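Local coordinates for protein membrane-bound lysozyme inhibitor of C-type lysozyme (Pseudomonas aeruginosa, PDB 3F6Z) that specifically inhibits C-type lysozymes, as an outer-membrane lipoprotein of the bacterium, at residues L8-D13 / N41-V46; V21-E26 / W74-E79. One frame throughout, in Å; residues are numbered along the deposited sequence.

Interaction 1: residues L8-D13 / N41-V46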
loop_
_atom_site.group_PDB
_atom_site.type_symbol
_atom_site.label_atom_id
_atom_site.label_comp_id
_atom_site.label_asym_id
_atom_site.label_seq_id
_atom_site.Cartn_x
_atom_site.Cartn_y
_atom_site.Cartn_z
ATOM N N LEU B 8 17.230 -14.163 -3.631
ATOM C CA LEU B 8 15.918 -14.553 -4.129
ATOM C C LEU B 8 15.950 -14.513 -5.647
ATOM O O LEU B 8 16.495 -13.581 -6.239
ATOM C CB LEU B 8 14.837 -13.597 -3.627
ATOM C CG LEU B 8 13.487 -13.719 -4.344
ATOM C CD1 LEU B 8 12.891 -15.105 -4.127
ATOM C CD2 LEU B 8 12.546 -12.645 -3.831
ATOM N N ALA B 9 15.373 -15.522 -6.283
ATOM C CA ALA B 9 15.344 -15.561 -7.739
ATOM C C ALA B 9 14.194 -14.696 -8.230
ATOM O O ALA B 9 13.057 -14.876 -7.801
ATOM C CB ALA B 9 15.163 -16.992 -8.223
ATOM N N LEU B 10 14.491 -13.746 -9.110
ATOM C CA LEU B 10 13.460 -12.875 -9.661
ATOM C C LEU B 10 12.817 -13.605 -10.840
ATOM O O LEU B 10 13.512 -14.111 -11.717
ATOM C CB LEU B 10 14.072 -11.548 -10.112
ATOM C CG LEU B 10 14.803 -10.758 -9.018
ATOM C CD1 LEU B 10 15.416 -9.509 -9.616
ATOM C CD2 LEU B 10 13.836 -10.390 -7.905
ATOM N N PRO B 11 11.477 -13.664 -10.876
ATOM C CA PRO B 11 10.714 -14.337 -11.933
ATOM C C PRO B 11 10.823 -13.781 -13.354
ATOM O O PRO B 11 10.996 -12.579 -13.561
ATOM C CB PRO B 11 9.285 -14.266 -11.412
ATOM C CG PRO B 11 9.273 -12.942 -10.725
ATOM C CD PRO B 11 10.566 -12.978 -9.942
ATOM N N GLY B 12 10.709 -14.678 -14.331
ATOM C CA GLY B 12 10.758 -14.275 -15.722
ATOM C C GLY B 12 12.134 -14.199 -16.343
ATOM O O GLY B 12 13.153 -14.237 -15.654
ATOM N N ASP B 13 12.149 -14.072 -17.666
ATOM C CA ASP B 13 13.385 -13.996 -18.432
ATOM C C ASP B 13 13.681 -12.577 -18.902
ATOM O O ASP B 13 14.601 -12.358 -19.690
ATOM C CB ASP B 13 13.295 -14.936 -19.639
ATOM C CG ASP B 13 13.153 -16.392 -19.231
ATOM O OD1 ASP B 13 12.903 -17.241 -20.114
ATOM O OD2 ASP B 13 13.299 -16.690 -18.024
ATOM N N ASN B 41 8.250 -6.722 -12.399
ATOM C CA ASN B 41 8.747 -6.421 -11.069
ATOM C C ASN B 41 9.700 -5.248 -11.043
ATOM O O ASN B 41 10.556 -5.095 -11.917
ATOM C CB ASN B 41 9.433 -7.646 -10.457
ATOM C CG ASN B 41 8.468 -8.787 -10.210
ATOM O OD1 ASN B 41 8.507 -9.809 -10.898
ATOM N ND2 ASN B 41 7.586 -8.616 -9.231
ATOM N N SER B 42 9.545 -4.430 -10.015
ATOM C CA SER B 42 10.375 -3.260 -9.815
ATOM C C SER B 42 10.512 -3.114 -8.306
ATOM O O SER B 42 9.516 -2.978 -7.594
ATOM C CB SER B 42 9.695 -2.034 -10.424
ATOM O OG SER B 42 10.431 -0.858 -10.153
ATOM N N LEU B 43 11.743 -3.149 -7.815
ATOM C CA LEU B 43 11.976 -3.061 -6.383
ATOM C C LEU B 43 12.958 -1.968 -6.013
ATOM O O LEU B 43 13.695 -1.461 -6.855
ATOM C CB LEU B 43 12.507 -4.397 -5.862
ATOM C CG LEU B 43 11.766 -5.662 -6.304
ATOM C CD1 LEU B 43 12.584 -6.886 -5.904
ATOM C CD2 LEU B 43 10.370 -5.703 -5.686
ATOM N N ALA B 44 12.961 -1.629 -4.732
ATOM C CA ALA B 44 13.847 -0.623 -4.183
ATOM C C ALA B 44 14.231 -1.099 -2.793
ATOM O O ALA B 44 13.367 -1.280 -1.928
ATOM C CB ALA B 44 13.135 0.723 -4.102
ATOM N N VAL B 45 15.525 -1.317 -2.589
ATOM C CA VAL B 45 16.035 -1.768 -1.301
ATOM C C VAL B 45 16.446 -0.500 -0.570
ATOM O O VAL B 45 17.401 0.181 -0.951
ATOM C CB VAL B 45 17.247 -2.731 -1.485
ATOM C CG1 VAL B 45 17.685 -3.292 -0.142
ATOM C CG2 VAL B 45 16.859 -3.876 -2.423
ATOM N N VAL B 46 15.716 -0.181 0.489
ATOM C CA VAL B 46 15.976 1.046 1.208
ATOM C C VAL B 46 16.271 0.914 2.680
ATOM O O VAL B 46 15.564 0.221 3.406
ATOM C CB VAL B 46 14.770 2.011 1.102
ATOM C CG1 VAL B 46 15.106 3.321 1.779
ATOM C CG2 VAL B 46 14.368 2.211 -0.355
#
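L10 and L43 meet through one methyl each, CD2 of L10 lying 4.2 Å from CD1 of L43. In L43 the touching methyl is the one that prolongs the chain (chi2 170°), whereas in L10 the extended branch is CD1 and the contact falls to the methyl that turns aside. Next to this pair, CG of P11 meets the carboxamide end of N41, the two side chains crossing at about a right angle. The backbones stay well apart, with 8.1 Å between CA of L10 and CA of N41, so side chains alone span the gap and the buried area is small.

Farther out, strand 41-49 is held by backbone hydrogen bonds on both flanks, S42 with N58 and L43 with L36. K38 NZ hydrogen-bonds to the carbonyl O of G12, in the loop that follows P11, and the L10 side chain packs on K38. L8, A9 and L10 form an antiparallel ladder with a strand of the second subunit, and L43 packs on L8 of that subunit. The contact thus sets one strand of an antiparallel barrel against an N-terminal strand that pairs with a strand of the second subunit, carrying a sheet across the interface.

Interaction 2: residues V21-E26 / W74-E79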
loop_
_atom_site.group_PDB
_atom_site.type_symbol
_atom_site.label_atom_id
_atom_site.label_comp_id
_atom_site.label_asym_id
_atom_site.label_seq_id
_atom_site.Cartn_x
_atom_site.Cartn_y
_atom_site.Cartn_z
ATOM N N VAL B 21 21.714 4.370 -6.006
ATOM C CA VAL B 21 21.618 5.820 -5.965
ATOM C C VAL B 21 21.806 6.343 -4.545
ATOM O O VAL B 21 21.217 5.816 -3.595
ATOM C CB VAL B 21 20.247 6.297 -6.519
ATOM C CG1 VAL B 21 20.194 7.816 -6.551
ATOM C CG2 VAL B 21 20.026 5.725 -7.922
ATOM N N ASP B 22 22.634 7.376 -4.406
ATOM C CA ASP B 22 22.885 7.971 -3.100
ATOM C C ASP B 22 21.943 9.144 -2.893
ATOM O O ASP B 22 21.704 9.921 -3.814
ATOM C CB ASP B 22 24.332 8.459 -2.990
ATOM C CG ASP B 22 25.334 7.421 -3.455
ATOM O OD1 ASP B 22 25.242 6.256 -3.017
ATOM O OD2 ASP B 22 26.217 7.775 -4.260
ATOM N N TYR B 23 21.410 9.264 -1.682
ATOM C CA TYR B 23 20.483 10.337 -1.347
ATOM C C TYR B 23 20.901 11.043 -0.072
ATOM O O TYR B 23 21.755 10.569 0.681
ATOM C CB TYR B 23 19.064 9.795 -1.095
ATOM C CG TYR B 23 18.319 9.274 -2.300
ATOM C CD1 TYR B 23 17.391 10.073 -2.976
ATOM C CD2 TYR B 23 18.526 7.972 -2.756
ATOM C CE1 TYR B 23 16.692 9.583 -4.075
ATOM C CE2 TYR B 23 17.837 7.473 -3.857
ATOM C CZ TYR B 23 16.926 8.280 -4.513
ATOM O OH TYR B 23 16.284 7.784 -5.627
ATOM N N LYS B 24 20.254 12.176 0.165
ATOM C CA LYS B 24 20.454 12.972 1.361
ATOM C C LYS B 24 19.074 13.541 1.607
ATOM O O LYS B 24 18.470 14.129 0.708
ATOM C CB LYS B 24 21.460 14.101 1.135
ATOM C CG LYS B 24 21.613 14.994 2.365
ATOM C CD LYS B 24 22.864 15.833 2.296
ATOM C CE LYS B 24 23.043 16.642 3.566
ATOM N NZ LYS B 24 24.357 17.346 3.574
ATOM N N CYS B 25 18.567 13.345 2.814
ATOM C CA CYS B 25 17.235 13.819 3.148
ATOM C C CYS B 25 17.269 15.049 4.034
ATOM O O CYS B 25 18.311 15.407 4.589
ATOM C CB CYS B 25 16.442 12.696 3.821
ATOM S SG CYS B 25 16.455 11.141 2.861
ATOM N N GLU B 26 16.113 15.685 4.159
ATOM C CA GLU B 26 15.951 16.897 4.947
ATOM C C GLU B 26 16.217 16.754 6.449
ATOM O O GLU B 26 16.157 17.746 7.184
ATOM C CB GLU B 26 14.536 17.439 4.749
ATOM C CG GLU B 26 14.383 18.878 5.157
ATOM C CD GLU B 26 12.943 19.293 5.274
ATOM O OE1 GLU B 26 12.145 18.945 4.376
ATOM O OE2 GLU B 26 12.615 19.977 6.265
ATOM N N TRP B 74 8.038 4.611 -0.114
ATOM C CA TRP B 74 9.173 5.307 -0.703
ATOM C C TRP B 74 8.676 5.697 -2.093
ATOM O O TRP B 74 8.488 4.845 -2.962
ATOM C CB TRP B 74 10.380 4.372 -0.790
ATOM C CG TRP B 74 11.589 4.975 -1.467
ATOM C CD1 TRP B 74 12.121 4.611 -2.672
ATOM C CD2 TRP B 74 12.433 6.013 -0.955
ATOM N NE1 TRP B 74 13.247 5.352 -2.938
ATOM C CE2 TRP B 74 13.461 6.221 -1.901
ATOM C CE3 TRP B 74 12.423 6.785 0.213
ATOM C CZ2 TRP B 74 14.475 7.173 -1.715
ATOM C CZ3 TRP B 74 13.432 7.732 0.398
ATOM C CH2 TRP B 74 14.442 7.915 -0.564
ATOM N N TRP B 75 8.444 6.989 -2.287
ATOM C CA TRP B 75 7.909 7.496 -3.550
ATOM C C TRP B 75 8.896 8.443 -4.234
ATOM O O TRP B 75 9.187 9.523 -3.728
ATOM C CB TRP B 75 6.602 8.229 -3.258
ATOM C CG TRP B 75 5.609 8.263 -4.372
ATOM C CD1 TRP B 75 5.863 8.182 -5.718
ATOM C CD2 TRP B 75 4.201 8.484 -4.240
ATOM N NE1 TRP B 75 4.694 8.342 -6.424
ATOM C CE2 TRP B 75 3.660 8.531 -5.543
ATOM C CE3 TRP B 75 3.341 8.651 -3.141
ATOM C CZ2 TRP B 75 2.295 8.741 -5.783
ATOM C CZ3 TRP B 75 1.985 8.859 -3.378
ATOM C CH2 TRP B 75 1.476 8.902 -4.693
ATOM N N THR B 76 9.396 8.040 -5.395
ATOM C CA THR B 76 10.355 8.857 -6.120
ATOM C C THR B 76 9.737 9.547 -7.327
ATOM O O THR B 76 8.806 9.037 -7.947
ATOM C CB THR B 76 11.545 8.009 -6.599
ATOM O OG1 THR B 76 11.142 7.195 -7.711
ATOM C CG2 THR B 76 12.029 7.104 -5.463
ATOM N N LYS B 77 10.277 10.715 -7.645
ATOM C CA LYS B 77 9.838 11.530 -8.771
ATOM C C LYS B 77 11.129 12.163 -9.292
ATOM O O LYS B 77 11.656 13.100 -8.696
ATOM C CB LYS B 77 8.861 12.604 -8.274
ATOM C CG LYS B 77 8.379 13.595 -9.319
ATOM C CD LYS B 77 7.489 12.954 -10.364
ATOM C CE LYS B 77 6.996 14.008 -11.350
ATOM N NZ LYS B 77 5.965 13.487 -12.291
ATOM N N GLY B 78 11.650 11.636 -10.391
ATOM C CA GLY B 78 12.894 12.161 -10.920
ATOM C C GLY B 78 13.980 11.925 -9.886
ATOM O O GLY B 78 14.044 10.846 -9.290
ATOM N N GLU B 79 14.812 12.936 -9.646
ATOM C CA GLU B 79 15.902 12.821 -8.674
ATOM C C GLU B 79 15.423 13.011 -7.237
ATOM O O GLU B 79 16.204 12.877 -6.293
ATOM C CB GLU B 79 16.995 13.864 -8.953
ATOM C CG GLU B 79 17.485 13.939 -10.387
ATOM C CD GLU B 79 18.794 14.712 -10.505
ATOM O OE1 GLU B 79 18.917 15.785 -9.870
ATOM O OE2 GLU B 79 19.699 14.249 -11.237
HETATM O O HOH W 1 15.467 9.739 -7.320
#
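Y23 and W74 form the aromatic part of this contact, a T-shaped pair. The six-membered ring of W74 turns its edge to the tyrosine, with CZ2 standing over the centre of one face of the Y23 ring, 3.9 Å from CZ of Y23. The ring planes are inclined at 84°, and the centroids are 5.3 Å apart. CG of W74 is anti to the backbone N of that residue (chi1 176°), which places the indole where its CZ2 edge meets Y23.

Van der Waals contact is slighter at T76, whose CG2 lies 4.3 Å from OH of Y23.

Polar links gather at the tyrosine hydroxyl. OH of Y23 donates to a water at 2.7 Å, and that water donates in turn to the carbonyl O of G78, bridging the strand to the turn after K77. Y35 adds a second grip, its OH hydrogen-bonding to both OH of Y23 and NE1 of W74, so the two rings share one anchor.

Outside the two segments, NZ of K77 forms salt bridges with acidic side chains of another protein's chain, and OG1 of T76 bonds to a polar one there. The aromatic pair thus belongs to the interior of an eight-stranded antiparallel barrel, with W74 on the same strand as K77, which is thought to act in blocking the lysozyme active site.

Strand 41-49 connects the two contacts through its opposite sides: L43 takes part in interaction 1, while A44 and V46 reach W74 of interaction 2, CG2 of V46 lying 4.0 Å from CD1 of W74. Their centres are about 20 Å apart, on opposite sides of the chain's centre. Both are largely buried, but interaction 1 owes part of its cover to the second subunit, whereas interaction 2 packs within the barrel, near the bound partner protein. Leucine methyls, a proline ring and the carboxamide of N41 make up the former, which lies beside the subunit interface. The latter combines an aromatic pair, a water bridge and the Y35 hydroxyl shared by both rings, filling the barrel interior near K77, which is thought to take part in inhibition.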